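PDB 3LG0: ornithine aminotransferase from Plasmodium falciparum, which probably catalyses the pyridoxal-phosphate-dependent transamination of ornithine with 2-oxoglutarate, giving glutamate semialdehyde and glutamate on the route to proline. Local coordinates for residues V142-F147 with F174-Y179; L349-F354 with D380-L385; P178-E183 with V210-Y215. All coordinates share one frame; numbering follows the deposited sequence.

Contact 1. Residues V142-F147 with F174-Y179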
loop_
_atom_site.group_PDB
_atom_site.type_symbol
_atom_site.label_atom_id
_atom_site.label_comp_id
_atom_site.label_asym_id
_atom_site.label_seq_id
_atom_site.Cartn_x
_atom_site.Cartn_y
_atom_site.Cartn_z
ATOM N N VAL A 142 2.674 -12.088 -20.425
ATOM C CA VAL A 142 1.434 -11.433 -20.035
ATOM C C VAL A 142 0.581 -11.148 -21.251
ATOM O O VAL A 142 1.047 -11.248 -22.385
ATOM C CB VAL A 142 1.705 -10.117 -19.321
ATOM C CG1 VAL A 142 2.255 -10.390 -17.934
ATOM C CG2 VAL A 142 2.677 -9.267 -20.140
ATOM N N CYS A 143 -0.674 -10.795 -21.023
ATOM C CA CYS A 143 -1.538 -10.466 -22.144
ATOM C C CYS A 143 -1.448 -9.015 -22.553
ATOM O O CYS A 143 -1.057 -8.154 -21.766
ATOM C CB CYS A 143 -2.966 -10.865 -21.878
ATOM S SG CYS A 143 -3.107 -12.622 -21.893
ATOM N N ASN A 144 -1.852 -8.765 -23.793
ATOM C CA ASN A 144 -1.485 -7.555 -24.515
ATOM C C ASN A 144 -2.097 -6.242 -24.028
ATOM O O ASN A 144 -1.374 -5.294 -23.704
ATOM C CB ASN A 144 -1.768 -7.741 -26.008
ATOM C CG ASN A 144 -0.590 -7.348 -26.868
ATOM O OD1 ASN A 144 0.105 -6.377 -26.578
ATOM N ND2 ASN A 144 -0.347 -8.113 -27.926
ATOM N N ASN A 145 -3.422 -6.175 -23.986
ATOM C CA ASN A 145 -4.085 -4.887 -23.778
ATOM C C ASN A 145 -4.368 -4.595 -22.322
ATOM O O ASN A 145 -4.722 -3.477 -21.952
ATOM C CB ASN A 145 -5.387 -4.810 -24.579
ATOM C CG ASN A 145 -5.152 -4.535 -26.051
ATOM O OD1 ASN A 145 -4.147 -3.931 -26.426
ATOM N ND2 ASN A 145 -6.083 -4.972 -26.893
ATOM N N ASN A 146 -4.208 -5.610 -21.492
ATOM C CA ASN A 146 -4.662 -5.514 -20.124
ATOM C C ASN A 146 -3.535 -5.628 -19.103
ATOM O O ASN A 146 -3.221 -4.663 -18.402
ATOM C CB ASN A 146 -5.733 -6.572 -19.877
ATOM C CG ASN A 146 -6.237 -6.569 -18.464
ATOM O OD1 ASN A 146 -7.224 -5.898 -18.155
ATOM N ND2 ASN A 146 -5.559 -7.317 -17.583
ATOM N N PHE A 147 -2.930 -6.807 -19.015
ATOM C CA PHE A 147 -1.868 -7.019 -18.042
ATOM C C PHE A 147 -0.512 -7.067 -18.733
ATOM O O PHE A 147 0.509 -6.736 -18.132
ATOM C CB PHE A 147 -2.113 -8.296 -17.218
ATOM C CG PHE A 147 -1.597 -8.216 -15.798
ATOM C CD1 PHE A 147 -2.284 -7.485 -14.831
ATOM C CD2 PHE A 147 -0.426 -8.868 -15.430
ATOM C CE1 PHE A 147 -1.805 -7.401 -13.528
ATOM C CE2 PHE A 147 0.057 -8.791 -14.127
ATOM C CZ PHE A 147 -0.635 -8.062 -13.174
ATOM N N PHE A 174 9.098 -9.251 -20.261
ATOM C CA PHE A 174 7.675 -9.482 -20.343
ATOM C C PHE A 174 7.296 -9.719 -21.795
ATOM O O PHE A 174 7.363 -8.810 -22.625
ATOM C CB PHE A 174 6.904 -8.308 -19.742
ATOM C CG PHE A 174 6.868 -8.327 -18.243
ATOM C CD1 PHE A 174 7.756 -7.574 -17.505
ATOM C CD2 PHE A 174 5.959 -9.123 -17.578
ATOM C CE1 PHE A 174 7.719 -7.603 -16.128
ATOM C CE2 PHE A 174 5.930 -9.158 -16.206
ATOM C CZ PHE A 174 6.801 -8.399 -15.481
ATOM N N LEU A 175 6.939 -10.961 -22.098
ATOM C CA LEU A 175 6.514 -11.334 -23.435
ATOM C C LEU A 175 5.020 -11.125 -23.522
ATOM O O LEU A 175 4.269 -11.620 -22.684
ATOM C CB LEU A 175 6.848 -12.804 -23.725
ATOM C CG LEU A 175 8.309 -13.261 -23.600
ATOM C CD1 LEU A 175 8.423 -14.746 -23.915
ATOM C CD2 LEU A 175 9.249 -12.452 -24.484
ATOM N N LYS A 176 4.580 -10.393 -24.538
ATOM C CA LYS A 176 3.163 -10.064 -24.662
ATOM C C LYS A 176 2.471 -10.862 -25.757
ATOM O O LYS A 176 2.900 -10.863 -26.904
ATOM C CB LYS A 176 2.981 -8.561 -24.886
ATOM C CG LYS A 176 3.311 -7.719 -23.660
ATOM C CD LYS A 176 2.734 -6.312 -23.761
ATOM C CE LYS A 176 3.046 -5.494 -22.509
ATOM N NZ LYS A 176 2.426 -4.139 -22.555
ATOM N N VAL A 177 1.402 -11.551 -25.385
ATOM C CA VAL A 177 0.564 -12.249 -26.336
ATOM C C VAL A 177 -0.868 -11.717 -26.281
ATOM O O VAL A 177 -1.292 -11.147 -25.278
ATOM C CB VAL A 177 0.520 -13.748 -26.037
ATOM C CG1 VAL A 177 1.916 -14.350 -26.137
ATOM C CG2 VAL A 177 -0.103 -13.997 -24.662
ATOM N N PRO A 178 -1.620 -11.896 -27.371
ATOM C CA PRO A 178 -3.032 -11.508 -27.348
ATOM C C PRO A 178 -3.816 -12.374 -26.374
ATOM O O PRO A 178 -3.482 -13.542 -26.186
ATOM C CB PRO A 178 -3.494 -11.791 -28.785
ATOM C CG PRO A 178 -2.243 -11.725 -29.601
ATOM C CD PRO A 178 -1.164 -12.282 -28.717
ATOM N N TYR A 179 -4.847 -11.793 -25.769
ATOM C CA TYR A 179 -5.764 -12.509 -24.902
ATOM C C TYR A 179 -6.584 -13.517 -25.701
ATOM O O TYR A 179 -6.908 -13.281 -26.863
ATOM C CB TYR A 179 -6.720 -11.506 -24.236
ATOM C CG TYR A 179 -7.498 -12.062 -23.056
ATOM C CD1 TYR A 179 -6.853 -12.403 -21.870
ATOM C CD2 TYR A 179 -8.866 -12.213 -23.118
ATOM C CE1 TYR A 179 -7.556 -12.906 -20.792
ATOM C CE2 TYR A 179 -9.574 -12.704 -22.048
ATOM C CZ TYR A 179 -8.917 -13.054 -20.888
ATOM O OH TYR A 179 -9.629 -13.545 -19.811
#

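Contact 2. Residues L349-F354 with D380-L385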
loop_
_atom_site.group_PDB
_atom_site.type_symbol
_atom_site.label_atom_id
_atom_site.label_comp_id
_atom_site.label_asym_id
_atom_site.label_seq_id
_atom_site.Cartn_x
_atom_site.Cartn_y
_atom_site.Cartn_z
ATOM N N LEU A 349 -19.787 -8.774 -12.974
ATOM C CA LEU A 349 -18.704 -8.037 -13.598
ATOM C C LEU A 349 -19.154 -7.686 -15.012
ATOM O O LEU A 349 -19.006 -8.475 -15.933
ATOM C CB LEU A 349 -17.416 -8.875 -13.620
ATOM C CG LEU A 349 -16.212 -8.279 -14.359
ATOM C CD1 LEU A 349 -15.943 -6.853 -13.901
ATOM C CD2 LEU A 349 -14.972 -9.132 -14.178
ATOM N N CYS A 350 -19.730 -6.502 -15.174
ATOM C CA CYS A 350 -20.360 -6.137 -16.435
ATOM C C CYS A 350 -19.818 -4.838 -16.981
ATOM O O CYS A 350 -19.163 -4.083 -16.271
ATOM C CB CYS A 350 -21.867 -6.018 -16.250
ATOM S SG CYS A 350 -22.563 -7.402 -15.324
ATOM N N ALA A 351 -20.096 -4.588 -18.257
ATOM C CA ALA A 351 -19.674 -3.364 -18.915
ATOM C C ALA A 351 -20.516 -3.132 -20.167
ATOM O O ALA A 351 -21.106 -4.059 -20.711
ATOM C CB ALA A 351 -18.198 -3.436 -19.262
ATOM N N ILE A 352 -20.602 -1.883 -20.599
ATOM C CA ILE A 352 -21.182 -1.592 -21.894
ATOM C C ILE A 352 -20.107 -0.886 -22.673
ATOM O O ILE A 352 -19.563 0.104 -22.205
ATOM C CB ILE A 352 -22.428 -0.683 -21.802
ATOM C CG1 ILE A 352 -23.534 -1.351 -20.988
ATOM C CG2 ILE A 352 -22.947 -0.367 -23.193
ATOM C CD1 ILE A 352 -24.765 -0.473 -20.811
ATOM N N GLU A 353 -19.771 -1.402 -23.846
ATOM C CA GLU A 353 -18.864 -0.684 -24.731
ATOM C C GLU A 353 -19.684 0.162 -25.702
ATOM O O GLU A 353 -20.654 -0.321 -26.241
ATOM C CB GLU A 353 -17.968 -1.645 -25.502
ATOM C CG GLU A 353 -17.169 -0.950 -26.580
ATOM C CD GLU A 353 -16.092 -1.821 -27.191
ATOM O OE1 GLU A 353 -15.887 -2.960 -26.715
ATOM O OE2 GLU A 353 -15.432 -1.354 -28.145
ATOM N N PHE A 354 -19.294 1.423 -25.895
ATOM C CA PHE A 354 -20.003 2.354 -26.775
ATOM C C PHE A 354 -19.197 2.631 -28.037
ATOM O O PHE A 354 -17.977 2.488 -28.037
ATOM C CB PHE A 354 -20.280 3.681 -26.043
ATOM C CG PHE A 354 -21.273 3.554 -24.933
ATOM C CD1 PHE A 354 -22.635 3.665 -25.189
ATOM C CD2 PHE A 354 -20.848 3.283 -23.642
ATOM C CE1 PHE A 354 -23.551 3.520 -24.168
ATOM C CE2 PHE A 354 -21.752 3.131 -22.619
ATOM C CZ PHE A 354 -23.111 3.258 -22.876
ATOM N N ASP A 380 -11.616 5.028 -23.893
ATOM C CA ASP A 380 -12.533 5.969 -24.509
ATOM C C ASP A 380 -13.919 5.368 -24.777
ATOM O O ASP A 380 -14.812 6.056 -25.259
ATOM C CB ASP A 380 -11.927 6.461 -25.825
ATOM C CG ASP A 380 -10.410 6.555 -25.772
ATOM O OD1 ASP A 380 -9.878 6.955 -24.715
ATOM O OD2 ASP A 380 -9.752 6.235 -26.788
ATOM N N LYS A 381 -14.098 4.089 -24.468
ATOM C CA LYS A 381 -15.213 3.347 -25.039
ATOM C C LYS A 381 -16.137 2.672 -24.034
ATOM O O LYS A 381 -17.330 2.587 -24.266
ATOM C CB LYS A 381 -14.679 2.274 -25.993
ATOM C CG LYS A 381 -13.524 2.710 -26.870
ATOM C CD LYS A 381 -12.885 1.515 -27.558
ATOM C CE LYS A 381 -11.540 1.880 -28.163
ATOM N NZ LYS A 381 -10.710 0.669 -28.430
ATOM N N THR A 382 -15.579 2.172 -22.935
ATOM C CA THR A 382 -16.299 1.241 -22.077
ATOM C C THR A 382 -16.683 1.818 -20.718
ATOM O O THR A 382 -15.900 2.508 -20.087
ATOM C CB THR A 382 -15.507 -0.088 -21.898
ATOM O OG1 THR A 382 -15.310 -0.706 -23.176
ATOM C CG2 THR A 382 -16.285 -1.054 -21.042
ATOM N N VAL A 383 -17.912 1.540 -20.293
ATOM C CA VAL A 383 -18.410 1.954 -18.987
ATOM C C VAL A 383 -18.527 0.709 -18.115
ATOM O O VAL A 383 -19.059 -0.315 -18.537
ATOM C CB VAL A 383 -19.774 2.667 -19.102
ATOM C CG1 VAL A 383 -20.420 2.841 -17.737
ATOM C CG2 VAL A 383 -19.617 4.016 -19.787
ATOM N N ARG A 384 -18.009 0.805 -16.895
ATOM C CA ARG A 384 -17.989 -0.294 -15.937
ATOM C C ARG A 384 -19.354 -0.433 -15.241
ATOM O O ARG A 384 -19.967 0.551 -14.821
ATOM C CB ARG A 384 -16.872 -0.020 -14.919
ATOM C CG ARG A 384 -16.619 -1.099 -13.883
ATOM C CD ARG A 384 -16.168 -2.400 -14.516
ATOM N NE ARG A 384 -14.881 -2.308 -15.213
ATOM C CZ ARG A 384 -13.709 -2.604 -14.657
ATOM N NH1 ARG A 384 -13.655 -2.966 -13.391
ATOM N NH2 ARG A 384 -12.593 -2.521 -15.360
ATOM N N LEU A 385 -19.855 -1.649 -15.131
ATOM C CA LEU A 385 -21.096 -1.864 -14.412
ATOM C C LEU A 385 -20.848 -2.954 -13.381
ATOM O O LEU A 385 -20.977 -4.140 -13.687
ATOM C CB LEU A 385 -22.225 -2.262 -15.373
ATOM C CG LEU A 385 -22.713 -1.173 -16.327
ATOM C CD1 LEU A 385 -23.637 -1.733 -17.380
ATOM C CD2 LEU A 385 -23.389 -0.050 -15.565
#

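Contact 3. Residues P178-E183 with V210-Y215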
loop_
_atom_site.group_PDB
_atom_site.type_symbol
_atom_site.label_atom_id
_atom_site.label_comp_id
_atom_site.label_asym_id
_atom_site.label_seq_id
_atom_site.Cartn_x
_atom_site.Cartn_y
_atom_site.Cartn_z
ATOM N N PRO A 178 -1.620 -11.896 -27.371
ATOM C CA PRO A 178 -3.032 -11.508 -27.348
ATOM C C PRO A 178 -3.816 -12.374 -26.374
ATOM O O PRO A 178 -3.482 -13.542 -26.186
ATOM C CB PRO A 178 -3.494 -11.791 -28.785
ATOM C CG PRO A 178 -2.243 -11.725 -29.601
ATOM C CD PRO A 178 -1.164 -12.282 -28.717
ATOM N N TYR A 179 -4.847 -11.793 -25.769
ATOM C CA TYR A 179 -5.764 -12.509 -24.902
ATOM C C TYR A 179 -6.584 -13.517 -25.701
ATOM O O TYR A 179 -6.908 -13.281 -26.863
ATOM C CB TYR A 179 -6.720 -11.506 -24.236
ATOM C CG TYR A 179 -7.498 -12.062 -23.056
ATOM C CD1 TYR A 179 -6.853 -12.403 -21.870
ATOM C CD2 TYR A 179 -8.866 -12.213 -23.118
ATOM C CE1 TYR A 179 -7.556 -12.906 -20.792
ATOM C CE2 TYR A 179 -9.574 -12.704 -22.048
ATOM C CZ TYR A 179 -8.917 -13.054 -20.888
ATOM O OH TYR A 179 -9.629 -13.545 -19.811
ATOM N N ASP A 180 -6.926 -14.634 -25.066
ATOM C CA ASP A 180 -7.852 -15.608 -25.638
ATOM C C ASP A 180 -7.323 -16.234 -26.931
ATOM O O ASP A 180 -8.103 -16.658 -27.788
ATOM C CB ASP A 180 -9.209 -14.966 -25.901
ATOM C CG ASP A 180 -10.339 -15.981 -25.934
ATOM O OD1 ASP A 180 -10.064 -17.191 -25.816
ATOM O OD2 ASP A 180 -11.512 -15.568 -26.063
ATOM N N ASP A 181 -5.997 -16.283 -27.058
ATOM C CA ASP A 181 -5.342 -16.845 -28.229
ATOM C C ASP A 181 -4.370 -17.965 -27.832
ATOM O O ASP A 181 -3.188 -17.710 -27.587
ATOM C CB ASP A 181 -4.605 -15.738 -28.984
ATOM C CG ASP A 181 -3.958 -16.230 -30.270
ATOM O OD1 ASP A 181 -3.940 -17.459 -30.498
ATOM O OD2 ASP A 181 -3.465 -15.381 -31.053
ATOM N N LEU A 182 -4.873 -19.198 -27.775
ATOM C CA LEU A 182 -4.059 -20.349 -27.373
ATOM C C LEU A 182 -2.858 -20.587 -28.293
ATOM O O LEU A 182 -1.817 -21.088 -27.858
ATOM C CB LEU A 182 -4.920 -21.606 -27.293
ATOM C CG LEU A 182 -5.932 -21.634 -26.150
ATOM C CD1 LEU A 182 -6.885 -22.787 -26.310
ATOM C CD2 LEU A 182 -5.216 -21.721 -24.818
ATOM N N GLU A 183 -3.001 -20.220 -29.563
ATOM C CA GLU A 183 -1.930 -20.417 -30.530
ATOM C C GLU A 183 -0.753 -19.523 -30.201
ATOM O O GLU A 183 0.365 -20.000 -30.030
ATOM C CB GLU A 183 -2.408 -20.122 -31.954
ATOM C CG GLU A 183 -3.702 -20.819 -32.347
ATOM C CD GLU A 183 -4.122 -20.491 -33.767
ATOM O OE1 GLU A 183 -3.250 -20.516 -34.664
ATOM O OE2 GLU A 183 -5.322 -20.210 -33.984
ATOM N N VAL A 210 -14.288 -11.068 -21.765
ATOM C CA VAL A 210 -14.529 -12.443 -21.343
ATOM C C VAL A 210 -13.886 -13.443 -22.318
ATOM O O VAL A 210 -13.992 -13.290 -23.536
ATOM C CB VAL A 210 -16.047 -12.720 -21.248
ATOM C CG1 VAL A 210 -16.310 -14.108 -20.697
ATOM C CG2 VAL A 210 -16.731 -11.669 -20.365
ATOM N N PRO A 211 -13.217 -14.478 -21.785
ATOM C CA PRO A 211 -12.545 -15.430 -22.677
ATOM C C PRO A 211 -13.524 -16.462 -23.245
ATOM O O PRO A 211 -14.542 -16.743 -22.614
ATOM C CB PRO A 211 -11.545 -16.142 -21.744
ATOM C CG PRO A 211 -11.907 -15.725 -20.337
ATOM C CD PRO A 211 -13.181 -14.927 -20.388
ATOM N N SER A 212 -13.217 -17.028 -24.408
ATOM C CA SER A 212 -13.952 -18.205 -24.897
ATOM C C SER A 212 -13.840 -19.350 -23.889
ATOM O O SER A 212 -12.804 -19.504 -23.247
ATOM C CB SER A 212 -13.407 -18.652 -26.251
ATOM O OG SER A 212 -12.026 -18.958 -26.155
ATOM N N ASP A 213 -14.902 -20.139 -23.741
ATOM C CA ASP A 213 -14.945 -21.196 -22.723
ATOM C C ASP A 213 -13.772 -22.177 -22.809
ATOM O O ASP A 213 -13.383 -22.787 -21.807
ATOM C CB ASP A 213 -16.270 -21.962 -22.793
ATOM C CG ASP A 213 -17.443 -21.133 -22.318
ATOM O OD1 ASP A 213 -17.258 -20.336 -21.375
ATOM O OD2 ASP A 213 -18.546 -21.278 -22.886
ATOM N N SER A 214 -13.213 -22.316 -24.007
ATOM C CA SER A 214 -12.114 -23.237 -24.234
ATOM C C SER A 214 -10.773 -22.724 -23.700
ATOM O O SER A 214 -9.892 -23.515 -23.379
ATOM C CB SER A 214 -11.983 -23.522 -25.731
ATOM O OG SER A 214 -11.620 -22.344 -26.437
ATOM N N TYR A 215 -10.627 -21.407 -23.608
ATOM C CA TYR A 215 -9.332 -20.777 -23.361
ATOM C C TYR A 215 -8.588 -21.283 -22.124
ATOM O O TYR A 215 -7.467 -21.785 -22.228
ATOM C CB TYR A 215 -9.497 -19.264 -23.278
ATOM C CG TYR A 215 -8.206 -18.502 -23.177
ATOM C CD1 TYR A 215 -7.208 -18.669 -24.124
ATOM C CD2 TYR A 215 -7.990 -17.595 -22.145
ATOM C CE1 TYR A 215 -6.014 -17.959 -24.043
ATOM C CE2 TYR A 215 -6.808 -16.876 -22.061
ATOM C CZ TYR A 215 -5.826 -17.061 -23.013
ATOM O OH TYR A 215 -4.648 -16.351 -22.948
#

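Contact 1. Residues V142-F147 with F174-Y179
Strand 174-177 lies parallel to the end of strand 139-143 and is outermost, within this chain, in the seven-stranded mixed sheet of the large, cofactor-binding domain of this fold. Two nearly straight bonds bracket Val142: its N donates a hydrogen bond to Leu175 O at 2.8 Å, and its O accepts from Val177 N at 3.0 Å, each running nearly along the carbonyl axis of its acceptor.

Val142 and Cys143 form the packed part. Val142 CG2 lies 3.9 Å from Lys176 CG, the two side chains side by side, while CG1 reaches obliquely to Phe174 CD2. On the other face, with chi1 at -70°, the buried sulfur of Cys143 turns anti to its own carbonyl carbon and meets the Tyr179 ring at its edge, in the ring plane, SG 3.8 Å from CD1.

The solvent side belongs to Lys176 and Asn144. Beyond CG the lysine runs extended, and Asn144 crosses it at about a right angle, OD1 3.9 Å from Lys176 CD.

Strand 194-199 backs the face of Cys143 and Val177 through Phe197 and Val199 against Cys143; Tyr179 OH bonds to Glu200 O, and helix 112-129 meets Phe174 through Tyr120 and Arg124.

Contact 2. Residues L349-F354 with D380-L385
An antiparallel pair of neighbouring strands, 349-354 and 382-385, belongs to the mixed sheet that also holds strands 340-346 and 373-378. Their register illustrates the alternation of such ladders: Cys350 with Leu385 and Ile352 with Val383 are hydrogen-bonded pairs, whereas Ala351 with Arg384 and Glu353 with Thr382 are non-hydrogen-bonded. The straightest link, Val383 N to Ile352 O at 2.9 Å and 174°, lies in the carbonyl plane. At the Cys350 end the donors instead stand above the carbonyl planes, and one more bond, Phe354 N to Lys381 O, extends the ladder past the start of strand 382-385.

Glu353 can be followed outward. Its CB lies 3.7 Å from Thr382 OG1. CG, anti to the backbone N at chi1 171°, comes near both neighbours, 3.9 Å from Thr382 OG1 and 4.1 Å from Lys381 CB. From there the extended chain runs beside Lys381 to its carboxylate, where OE2 comes to 3.9 Å from Lys381 CD and OE1 forms a salt bridge with Arg344 of strand 340-346.

The Thr382 methyl on the same face packs on Ala351 CB, while Arg384, also there, has its side chain about 9 Å from that of Lys262, which by similarity carries pyridoxal phosphate, not attached in this structure. The opposite face is apolar, covered by helices 315-333 and 361-370. There Leu385 CD1 rests 3.6 Å from Ile352 CG1, and Phe354 CE2 touches Val383 CG2 at 3.7 Å.

Contact 3. Residues P178-E183 with V210-Y215
Two beta turns meet here, each leading into a helix: a type II turn from Pro178 to Asp181 ahead of helix 182-189, and a type I turn from Ser212 to Tyr215 ahead of helix 215-226. A pair of hydrogen bonds from Ser212 to the Asp180 carboxylate joins them. Asp180 CG stands anti to its backbone N (chi1 -156°), which sends both oxygens to Ser212. OD1 receives Ser212 OG at 2.7 Å on its syn lone pair; OD2 receives Ser212 N at 2.8 Å from above the carboxylate plane. Two donors from one residue thus hold the group and limit its rotation, and would be expected to stabilise its negative charge.

Beneath these bonds lies the Tyr215 ring, the most deeply covered group of the contact. Asp180 CA sits over the centre of one ring face, 3.5 Å from the centroid, a CH-pi contact. The edge of the same ring is turned toward the face of Tyr179, an edge-to-face pair with planes 58° apart. Leu182 CD2 lies 3.7 Å from Tyr215 CD1, and Asp181, at the N-cap, accepts a weak bond from Glu183 N and one from Ala184 N at OD1. Phe197 of strand 194-199 also touches Tyr215. The Tyr179 hydroxyl is hydrogen-bonded to Glu200 O; on the same side of its ring as Tyr215, Pro211 meets the phenol end, with CG 3.2 Å from Tyr179 OH.

Contacts 1 and 3 run into one another: they share Pro178 and Tyr179, their centres lie 12 Å apart, and strand 174-177 of the first leads directly to helix 182-189 of the second. Cys143 SG of contact 1 also packs against Tyr215 OH of contact 3, at 4.2 Å. Contact 1 pairs the outermost strand within this chain of one seven-stranded sheet; contact 3 joins the turns just beyond it. Contact 2 comes later in the chain and belongs to the other mixed sheet that the chain forms, its centre 20 Å from either of the others, without touching them. The lysine that by similarity carries the cofactor lies near contact 2, whereas contacts 1 and 3 are away from it.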